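Local coordinates for regulatory protein SdiA (Escherichia coli, PDB 4LFU) that senses acyl-homoserine lactone autoinducers of other bacteria and acts as a LuxR-type DNA-binding transcription factor, activating cell-division genes of the ftsQAZ cluster, at residues A[178-189]-A[230-240]; A[43-51]-A[170-178]. All coordinates share one frame; numbering follows the deposited sequence.

Interaction 1 (A[178-189]-A[230-240]); sequences MNFSKREKEILR and VACYAAATGLI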
loop_
_atom_site.group_PDB
_atom_site.type_symbol
_atom_site.label_atom_id
_atom_site.label_comp_id
_atom_site.label_asym_id
_atom_site.label_seq_id
_atom_site.Cartn_x
_atom_site.Cartn_y
_atom_site.Cartn_z
ATOM N N MET A 178 -8.572 -16.349 -1.149
ATOM C CA MET A 178 -9.962 -16.176 -1.557
ATOM C C MET A 178 -10.019 -16.345 -3.062
ATOM O O MET A 178 -9.981 -15.357 -3.818
ATOM C CB MET A 178 -10.537 -14.805 -1.144
ATOM C CG MET A 178 -10.025 -14.270 0.191
ATOM S SD MET A 178 -10.979 -12.918 0.939
ATOM C CE MET A 178 -9.821 -12.616 2.261
ATOM N N ASN A 179 -10.069 -17.606 -3.497
ATOM C CA ASN A 179 -10.172 -17.904 -4.919
ATOM C C ASN A 179 -11.628 -17.779 -5.325
ATOM O O ASN A 179 -12.384 -18.732 -5.242
ATOM C CB ASN A 179 -9.640 -19.308 -5.234
ATOM C CG ASN A 179 -8.159 -19.454 -4.931
ATOM O OD1 ASN A 179 -7.326 -18.621 -5.339
ATOM N ND2 ASN A 179 -7.814 -20.520 -4.202
ATOM N N PHE A 180 -12.024 -16.583 -5.717
ATOM C CA PHE A 180 -13.421 -16.318 -5.999
ATOM C C PHE A 180 -13.570 -16.125 -7.489
ATOM O O PHE A 180 -12.669 -15.617 -8.145
ATOM C CB PHE A 180 -13.959 -15.076 -5.254
ATOM C CG PHE A 180 -14.057 -15.233 -3.745
ATOM C CD1 PHE A 180 -13.963 -16.484 -3.124
ATOM C CD2 PHE A 180 -14.271 -14.114 -2.944
ATOM C CE1 PHE A 180 -14.052 -16.613 -1.726
ATOM C CE2 PHE A 180 -14.372 -14.239 -1.548
ATOM C CZ PHE A 180 -14.267 -15.490 -0.949
ATOM N N SER A 181 -14.725 -16.546 -8.000
ATOM C CA SER A 181 -15.070 -16.409 -9.403
ATOM C C SER A 181 -15.362 -14.960 -9.656
ATOM O O SER A 181 -15.633 -14.204 -8.719
ATOM C CB SER A 181 -16.328 -17.233 -9.713
ATOM O OG SER A 181 -17.502 -16.608 -9.174
ATOM N N LYS A 182 -15.331 -14.582 -10.931
ATOM C CA LYS A 182 -15.713 -13.246 -11.371
ATOM C C LYS A 182 -17.086 -12.840 -10.836
ATOM O O LYS A 182 -17.261 -11.721 -10.366
ATOM C CB LYS A 182 -15.750 -13.177 -12.901
ATOM C CG LYS A 182 -14.420 -12.917 -13.580
ATOM C CD LYS A 182 -14.631 -12.393 -15.028
ATOM C CE LYS A 182 -15.541 -11.127 -15.082
ATOM N NZ LYS A 182 -14.968 -9.888 -14.395
ATOM N N ARG A 183 -18.060 -13.739 -10.956
ATOM C CA ARG A 183 -19.431 -13.474 -10.512
ATOM C C ARG A 183 -19.527 -13.330 -8.994
ATOM O O ARG A 183 -20.252 -12.480 -8.501
ATOM C CB ARG A 183 -20.368 -14.590 -10.981
ATOM C CG ARG A 183 -21.806 -14.442 -10.518
ATOM C CD ARG A 183 -22.401 -13.184 -11.069
ATOM N NE ARG A 183 -23.728 -13.423 -11.614
ATOM C CZ ARG A 183 -24.328 -12.638 -12.503
ATOM N NH1 ARG A 183 -23.719 -11.548 -12.954
ATOM N NH2 ARG A 183 -25.541 -12.958 -12.943
ATOM N N GLU A 184 -18.797 -14.163 -8.256
ATOM C CA GLU A 184 -18.720 -14.035 -6.797
ATOM C C GLU A 184 -18.190 -12.655 -6.391
ATOM O O GLU A 184 -18.827 -11.965 -5.607
ATOM C CB GLU A 184 -17.894 -15.183 -6.193
ATOM C CG GLU A 184 -18.657 -16.496 -6.227
ATOM C CD GLU A 184 -17.868 -17.724 -5.752
ATOM O OE1 GLU A 184 -18.541 -18.722 -5.417
ATOM O OE2 GLU A 184 -16.613 -17.717 -5.735
ATOM N N LYS A 185 -17.044 -12.253 -6.955
ATOM C CA LYS A 185 -16.449 -10.921 -6.744
ATOM C C LYS A 185 -17.408 -9.765 -7.082
ATOM O O LYS A 185 -17.522 -8.788 -6.315
ATOM C CB LYS A 185 -15.140 -10.771 -7.523
ATOM C CG LYS A 185 -14.009 -11.642 -7.004
ATOM C CD LYS A 185 -12.680 -11.311 -7.670
ATOM C CE LYS A 185 -12.061 -12.568 -8.293
ATOM N NZ LYS A 185 -10.582 -12.742 -8.037
ATOM N N GLU A 186 -18.125 -9.887 -8.200
ATOM C CA GLU A 186 -19.122 -8.874 -8.587
ATOM C C GLU A 186 -20.228 -8.695 -7.539
ATOM O O GLU A 186 -20.537 -7.580 -7.146
ATOM C CB GLU A 186 -19.708 -9.195 -9.967
ATOM C CG GLU A 186 -20.901 -8.318 -10.375
ATOM C CD GLU A 186 -21.377 -8.621 -11.791
ATOM O OE1 GLU A 186 -21.613 -9.809 -12.092
ATOM O OE2 GLU A 186 -21.498 -7.677 -12.614
ATOM N N ILE A 187 -20.836 -9.795 -7.111
ATOM C CA ILE A 187 -21.774 -9.796 -5.982
ATOM C C ILE A 187 -21.162 -9.244 -4.671
ATOM O O ILE A 187 -21.815 -8.515 -3.941
ATOM C CB ILE A 187 -22.413 -11.208 -5.784
ATOM C CG1 ILE A 187 -23.480 -11.450 -6.876
ATOM C CG2 ILE A 187 -23.053 -11.367 -4.356
ATOM C CD1 ILE A 187 -23.772 -12.898 -7.161
ATOM N N LEU A 188 -19.899 -9.582 -4.400
ATOM C CA LEU A 188 -19.197 -9.092 -3.219
ATOM C C LEU A 188 -19.085 -7.576 -3.216
ATOM O O LEU A 188 -19.387 -6.935 -2.217
ATOM C CB LEU A 188 -17.829 -9.747 -3.102
ATOM C CG LEU A 188 -17.406 -9.937 -1.646
ATOM C CD1 LEU A 188 -18.485 -10.700 -0.823
ATOM C CD2 LEU A 188 -16.059 -10.634 -1.635
ATOM N N ARG A 189 -18.698 -7.012 -4.354
ATOM C CA ARG A 189 -18.641 -5.554 -4.546
ATOM C C ARG A 189 -19.924 -4.800 -4.245
ATOM O O ARG A 189 -19.881 -3.720 -3.641
ATOM C CB ARG A 189 -18.147 -5.210 -5.953
ATOM C CG ARG A 189 -16.659 -5.513 -6.148
ATOM C CD ARG A 189 -16.113 -4.826 -7.417
ATOM N NE ARG A 189 -16.730 -5.373 -8.633
ATOM C CZ ARG A 189 -16.334 -6.491 -9.238
ATOM N NH1 ARG A 189 -15.306 -7.199 -8.761
ATOM N NH2 ARG A 189 -16.957 -6.890 -10.332
ATOM N N VAL A 230 -16.862 -11.819 4.781
ATOM C CA VAL A 230 -16.310 -12.062 3.426
ATOM C C VAL A 230 -15.975 -10.763 2.709
ATOM O O VAL A 230 -14.858 -10.586 2.202
ATOM C CB VAL A 230 -17.247 -12.886 2.540
ATOM C CG1 VAL A 230 -16.576 -13.156 1.187
ATOM C CG2 VAL A 230 -17.600 -14.158 3.223
ATOM N N ALA A 231 -16.934 -9.847 2.681
ATOM C CA ALA A 231 -16.726 -8.553 2.052
ATOM C C ALA A 231 -15.597 -7.754 2.716
ATOM O O ALA A 231 -14.784 -7.134 2.029
ATOM C CB ALA A 231 -18.038 -7.755 2.045
ATOM N N CYS A 232 -15.541 -7.757 4.050
ATOM C CA CYS A 232 -14.493 -6.998 4.775
ATOM C C CYS A 232 -13.113 -7.563 4.582
ATOM O O CYS A 232 -12.181 -6.815 4.431
ATOM C CB CYS A 232 -14.797 -6.918 6.265
ATOM S SG CYS A 232 -16.165 -5.845 6.578
ATOM N N TYR A 233 -12.990 -8.887 4.592
ATOM C CA TYR A 233 -11.714 -9.545 4.299
ATOM C C TYR A 233 -11.219 -9.252 2.874
ATOM O O TYR A 233 -10.044 -8.897 2.665
ATOM C CB TYR A 233 -11.813 -11.050 4.560
ATOM C CG TYR A 233 -11.499 -11.450 5.993
ATOM C CD1 TYR A 233 -12.192 -10.900 7.062
ATOM C CD2 TYR A 233 -10.498 -12.387 6.273
ATOM C CE1 TYR A 233 -11.914 -11.278 8.376
ATOM C CE2 TYR A 233 -10.202 -12.771 7.599
ATOM C CZ TYR A 233 -10.916 -12.212 8.635
ATOM O OH TYR A 233 -10.643 -12.593 9.929
ATOM N N ALA A 234 -12.130 -9.382 1.917
ATOM C CA ALA A 234 -11.898 -8.993 0.517
ATOM C C ALA A 234 -11.493 -7.520 0.329
ATOM O O ALA A 234 -10.551 -7.194 -0.403
ATOM C CB ALA A 234 -13.162 -9.271 -0.274
ATOM N N ALA A 235 -12.247 -6.634 0.975
ATOM C CA ALA A 235 -11.967 -5.211 0.966
ATOM C C ALA A 235 -10.583 -4.916 1.587
ATOM O O ALA A 235 -9.798 -4.144 1.009
ATOM C CB ALA A 235 -13.039 -4.481 1.686
ATOM N N ALA A 236 -10.262 -5.567 2.722
ATOM C CA ALA A 236 -9.001 -5.281 3.441
ATOM C C ALA A 236 -7.741 -5.689 2.684
ATOM O O ALA A 236 -6.726 -4.978 2.721
ATOM C CB ALA A 236 -9.012 -5.907 4.805
ATOM N N THR A 237 -7.804 -6.857 2.031
ATOM C CA THR A 237 -6.658 -7.429 1.343
ATOM C C THR A 237 -6.565 -6.970 -0.107
ATOM O O THR A 237 -5.583 -7.255 -0.787
ATOM C CB THR A 237 -6.712 -8.957 1.355
ATOM O OG1 THR A 237 -7.974 -9.361 0.814
ATOM C CG2 THR A 237 -6.570 -9.495 2.764
ATOM N N GLY A 238 -7.607 -6.299 -0.584
ATOM C CA GLY A 238 -7.633 -5.760 -1.931
ATOM C C GLY A 238 -8.104 -6.740 -2.980
ATOM O O GLY A 238 -7.892 -6.506 -4.159
ATOM N N LEU A 239 -8.735 -7.840 -2.567
ATOM C CA LEU A 239 -9.259 -8.828 -3.532
ATOM C C LEU A 239 -10.390 -8.216 -4.363
ATOM O O LEU A 239 -10.453 -8.407 -5.585
ATOM C CB LEU A 239 -9.751 -10.098 -2.837
ATOM C CG LEU A 239 -10.691 -10.990 -3.665
ATOM C CD1 LEU A 239 -9.920 -12.019 -4.489
ATOM C CD2 LEU A 239 -11.750 -11.680 -2.795
ATOM N N ILE A 240 -11.266 -7.493 -3.663
ATOM C CA ILE A 240 -12.360 -6.684 -4.193
ATOM C C ILE A 240 -11.846 -5.560 -5.121
ATOM O O ILE A 240 -10.685 -5.112 -5.058
ATOM C CB ILE A 240 -13.147 -6.070 -2.972
ATOM C CG1 ILE A 240 -14.513 -6.737 -2.777
ATOM C CG2 ILE A 240 -13.303 -4.578 -3.104
ATOM C CD1 ILE A 240 -15.344 -6.106 -1.663
#

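Interaction 2 (A[43-51]-A[170-178]); sequences SLCVRHPVP and DEIVMTPEM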
loop_
_atom_site.group_PDB
_atom_site.type_symbol
_atom_site.label_atom_id
_atom_site.label_comp_id
_atom_site.label_asym_id
_atom_site.label_seq_id
_atom_site.Cartn_x
_atom_site.Cartn_y
_atom_site.Cartn_z
ATOM N N SER A 43 15.668 -8.572 11.812
ATOM C CA SER A 43 14.400 -9.229 11.992
ATOM C C SER A 43 13.455 -8.773 10.874
ATOM O O SER A 43 13.435 -7.613 10.508
ATOM C CB SER A 43 13.817 -8.950 13.383
ATOM O OG SER A 43 13.446 -7.596 13.540
ATOM N N LEU A 44 12.681 -9.700 10.327
ATOM C CA LEU A 44 11.705 -9.356 9.314
ATOM C C LEU A 44 10.350 -9.712 9.922
ATOM O O LEU A 44 10.106 -10.888 10.198
ATOM C CB LEU A 44 11.993 -10.158 8.037
ATOM C CG LEU A 44 11.893 -9.531 6.632
ATOM C CD1 LEU A 44 11.264 -10.566 5.617
ATOM C CD2 LEU A 44 11.147 -8.182 6.558
ATOM N N CYS A 45 9.528 -8.688 10.198
ATOM C CA CYS A 45 8.181 -8.817 10.815
ATOM C C CYS A 45 7.099 -8.282 9.899
ATOM O O CYS A 45 7.250 -7.222 9.305
ATOM C CB CYS A 45 8.053 -8.022 12.117
ATOM S SG CYS A 45 9.254 -8.436 13.373
ATOM N N VAL A 46 5.987 -9.007 9.843
ATOM C CA VAL A 46 4.887 -8.686 8.948
ATOM C C VAL A 46 3.617 -8.652 9.769
ATOM O O VAL A 46 3.222 -9.690 10.305
ATOM C CB VAL A 46 4.798 -9.736 7.768
ATOM C CG1 VAL A 46 3.659 -9.417 6.828
ATOM C CG2 VAL A 46 6.126 -9.789 6.987
ATOM N N ARG A 47 3.020 -7.463 9.893
ATOM C CA ARG A 47 1.696 -7.286 10.487
ATOM C C ARG A 47 0.651 -7.466 9.379
ATOM O O ARG A 47 0.523 -6.633 8.482
ATOM C CB ARG A 47 1.497 -5.883 11.177
ATOM C CG ARG A 47 2.754 -5.232 11.836
ATOM C CD ARG A 47 2.450 -4.008 12.810
ATOM N NE ARG A 47 1.783 -4.513 14.013
ATOM C CZ ARG A 47 1.999 -4.122 15.269
ATOM N NH1 ARG A 47 2.882 -3.170 15.560
ATOM N NH2 ARG A 47 1.313 -4.702 16.250
ATOM N N HIS A 48 -0.067 -8.580 9.449
ATOM C CA HIS A 48 -1.112 -8.899 8.491
ATOM C C HIS A 48 -2.349 -8.015 8.685
ATOM O O HIS A 48 -2.640 -7.587 9.804
ATOM C CB HIS A 48 -1.474 -10.377 8.592
ATOM C CG HIS A 48 -0.416 -11.285 8.045
ATOM N ND1 HIS A 48 0.863 -11.337 8.563
ATOM C CD2 HIS A 48 -0.448 -12.184 7.032
ATOM C CE1 HIS A 48 1.573 -12.225 7.891
ATOM N NE2 HIS A 48 0.800 -12.755 6.959
ATOM N N PRO A 49 -3.074 -7.723 7.589
ATOM C CA PRO A 49 -4.261 -6.888 7.694
ATOM C C PRO A 49 -5.404 -7.588 8.451
ATOM O O PRO A 49 -6.288 -6.918 8.968
ATOM C CB PRO A 49 -4.646 -6.662 6.237
ATOM C CG PRO A 49 -4.209 -7.892 5.566
ATOM C CD PRO A 49 -2.857 -8.174 6.205
ATOM N N VAL A 50 -5.385 -8.920 8.502
ATOM C CA VAL A 50 -6.466 -9.729 9.103
ATOM C C VAL A 50 -5.839 -10.845 9.933
ATOM O O VAL A 50 -4.716 -11.263 9.632
ATOM C CB VAL A 50 -7.398 -10.369 8.018
ATOM C CG1 VAL A 50 -8.195 -9.310 7.274
ATOM C CG2 VAL A 50 -6.612 -11.193 7.040
ATOM N N PRO A 51 -6.547 -11.340 10.980
ATOM C CA PRO A 51 -7.873 -10.930 11.504
ATOM C C PRO A 51 -7.851 -9.496 12.062
ATOM O O PRO A 51 -6.805 -9.055 12.564
ATOM C CB PRO A 51 -8.147 -11.944 12.628
ATOM C CG PRO A 51 -7.220 -13.071 12.377
ATOM C CD PRO A 51 -5.985 -12.451 11.765
ATOM N N ASP A 170 5.155 -17.682 0.670
ATOM C CA ASP A 170 5.542 -17.853 2.076
ATOM C C ASP A 170 4.515 -17.372 3.120
ATOM O O ASP A 170 3.844 -16.350 2.934
ATOM C CB ASP A 170 6.901 -17.227 2.344
ATOM C CG ASP A 170 7.605 -17.890 3.512
ATOM O OD1 ASP A 170 7.343 -17.513 4.673
ATOM O OD2 ASP A 170 8.404 -18.815 3.264
ATOM N N GLU A 171 4.422 -18.145 4.203
ATOM C CA GLU A 171 3.454 -17.978 5.289
ATOM C C GLU A 171 3.648 -16.645 6.033
ATOM O O GLU A 171 2.704 -16.102 6.623
ATOM C CB GLU A 171 3.602 -19.144 6.286
ATOM C CG GLU A 171 5.078 -19.312 6.727
ATOM C CD GLU A 171 5.334 -20.372 7.794
ATOM O OE1 GLU A 171 6.531 -20.617 8.068
ATOM O OE2 GLU A 171 4.372 -20.947 8.366
ATOM N N ILE A 172 4.882 -16.142 6.000
ATOM C CA ILE A 172 5.239 -14.902 6.663
ATOM C C ILE A 172 4.452 -13.726 6.071
ATOM O O ILE A 172 4.034 -12.835 6.818
ATOM C CB ILE A 172 6.780 -14.649 6.672
ATOM C CG1 ILE A 172 7.151 -13.702 7.825
ATOM C CG2 ILE A 172 7.309 -14.200 5.283
ATOM C CD1 ILE A 172 8.578 -13.153 7.811
ATOM N N VAL A 173 4.217 -13.757 4.756
ATOM C CA VAL A 173 3.583 -12.646 4.044
ATOM C C VAL A 173 2.175 -12.890 3.470
ATOM O O VAL A 173 1.487 -11.926 3.127
ATOM C CB VAL A 173 4.471 -12.114 2.888
ATOM C CG1 VAL A 173 5.501 -11.181 3.395
ATOM C CG2 VAL A 173 5.114 -13.256 2.105
ATOM N N MET A 174 1.753 -14.145 3.338
ATOM C CA MET A 174 0.465 -14.453 2.684
ATOM C C MET A 174 -0.775 -14.311 3.579
ATOM O O MET A 174 -0.801 -14.788 4.720
ATOM C CB MET A 174 0.453 -15.847 2.011
ATOM C CG MET A 174 1.486 -16.091 0.911
ATOM S SD MET A 174 1.805 -14.803 -0.320
ATOM C CE MET A 174 0.304 -14.835 -1.320
ATOM N N THR A 175 -1.804 -13.673 3.014
ATOM C CA THR A 175 -3.102 -13.479 3.671
ATOM C C THR A 175 -4.019 -14.646 3.258
ATOM O O THR A 175 -3.663 -15.378 2.343
ATOM C CB THR A 175 -3.703 -12.079 3.325
ATOM O OG1 THR A 175 -3.581 -11.821 1.911
ATOM C CG2 THR A 175 -2.955 -10.999 4.068
ATOM N N PRO A 176 -5.170 -14.855 3.957
ATOM C CA PRO A 176 -6.064 -15.964 3.595
ATOM C C PRO A 176 -6.431 -15.952 2.110
ATOM O O PRO A 176 -6.687 -14.883 1.531
ATOM C CB PRO A 176 -7.313 -15.694 4.441
ATOM C CG PRO A 176 -6.803 -14.987 5.625
ATOM C CD PRO A 176 -5.713 -14.096 5.103
ATOM N N GLU A 177 -6.426 -17.139 1.506
ATOM C CA GLU A 177 -6.720 -17.291 0.090
ATOM C C GLU A 177 -8.216 -17.142 -0.142
ATOM O O GLU A 177 -9.023 -17.697 0.611
ATOM C CB GLU A 177 -6.258 -18.659 -0.380
ATOM C CG GLU A 177 -5.939 -18.733 -1.856
ATOM C CD GLU A 177 -5.829 -20.176 -2.342
ATOM O OE1 GLU A 177 -6.323 -21.086 -1.619
ATOM O OE2 GLU A 177 -5.266 -20.391 -3.448
ATOM N N MET A 178 -8.572 -16.349 -1.149
ATOM C CA MET A 178 -9.962 -16.176 -1.557
ATOM C C MET A 178 -10.019 -16.345 -3.062
ATOM O O MET A 178 -9.981 -15.357 -3.818
ATOM C CB MET A 178 -10.537 -14.805 -1.144
ATOM C CG MET A 178 -10.025 -14.270 0.191
ATOM S SD MET A 178 -10.979 -12.918 0.939
ATOM C CE MET A 178 -9.821 -12.616 2.261
#

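Interaction 1 (A[178-189]-A[230-240])
Met178 lies across Leu239 and runs on, its chain extended beyond CG, until CE rests 3.4 Å from CB of Tyr233, the two side chains at about a right angle. A slim, unbranched thioether can lie along the helix surface here: SD passes 3.8 Å from Ala234 N, where alanine has only a methyl, and CE ends at the edge of the Tyr233 ring. Behind this, Met178 CB sits over the centre of one face of the Phe180 ring. Leu239 CD2 fits beside the pair, 3.5 Å from Phe180 CD2 and 3.7 Å from Met178 CB, reaching the ring obliquely.

The contact joins the first and last helices of the LuxR-type helix-turn-helix domain; the axes of 182-189 and 230-237 cross at 98°, 10.3 Å apart. Leu188 forks over one face of the second helix, CD1 3.7 Å from Val230 CG1 and near Ala231, CD2 pressed on Ala234 CB at 3.5 Å, a tight fit for which a methyl is small enough. Gly238 leaves helical angles with positive phi, where a CB would jam against the preceding carbonyl O. Ser181 and Glu184 form a capping box: Ser181 OG accepts from Glu184 N, and Glu184 OE2, also salt-bridged to Lys221, accepts from Ser181 N.

Interaction 2 (A[43-51]-A[170-178])
Val46 meets Ile172 and Val173 where a sheet strand runs beside the linker to the DNA-binding domain. Strand 43-47 belongs to the antiparallel sheet of the autoinducer-binding domain, bonded through its backbone to strands 57-61 and 130-137. Segment 170-178 has no regular secondary structure; it begins with an Asx turn, in which Asp170 OD1 accepts from Ile172 N at 3.1 Å, the nearly straight bond (169°) fixing the bend.

Ile172 can be followed outward. Its carbonyl O lies against Val46, 3.3 Å from CB and close to CG1. From its own CB, CG1 runs anti to the backbone N (chi1 -157°), 4.1 Å from Val46 CG2. With chi2 also extended (-169°), this longer branch reaches back to Leu44, whose carbonyl O is 3.6 Å from CD1 at the tip. The side chain also touches Ala58 of strand 57-61. The compact Val173 sets CG1 against Val46 CG2, and Leu162 of helix 147-167 touches both valines.

Just past the strand, His48 has Met174 O at its ring edge, in plane, 3.4 Å from NE2, while ND1 makes a weak hydrogen bond to Val46 O. Val50 CG2, a branched methyl, packs on the rigid pyrrolidine ring of Pro176, 3.6 Å from CD. Thr175 turns its methyl to the other segment: CG2 sits 3.5 Å from Pro49 CD.

In the fold
Interactions 1 and 2 lie in series along the chain, their centres about 18 Å apart, and share Met178, the last residue of 170-178 and the first of 178-189. Interaction 2 lays the linker along the end of a strand in the autoinducer-binding domain; interaction 1 then joins the first and last helices of the DNA-binding domain. They also touch through helix 227-237, where Tyr233 packs on Val50 and Pro51, and Thr237 on Pro49 and Thr175. The two domains therefore meet directly as well as through the linker. Tyr233 OH also hydrogen-bonds Glu193 of the second subunit, so this helix belongs to the domain junction and the dimer interface alike.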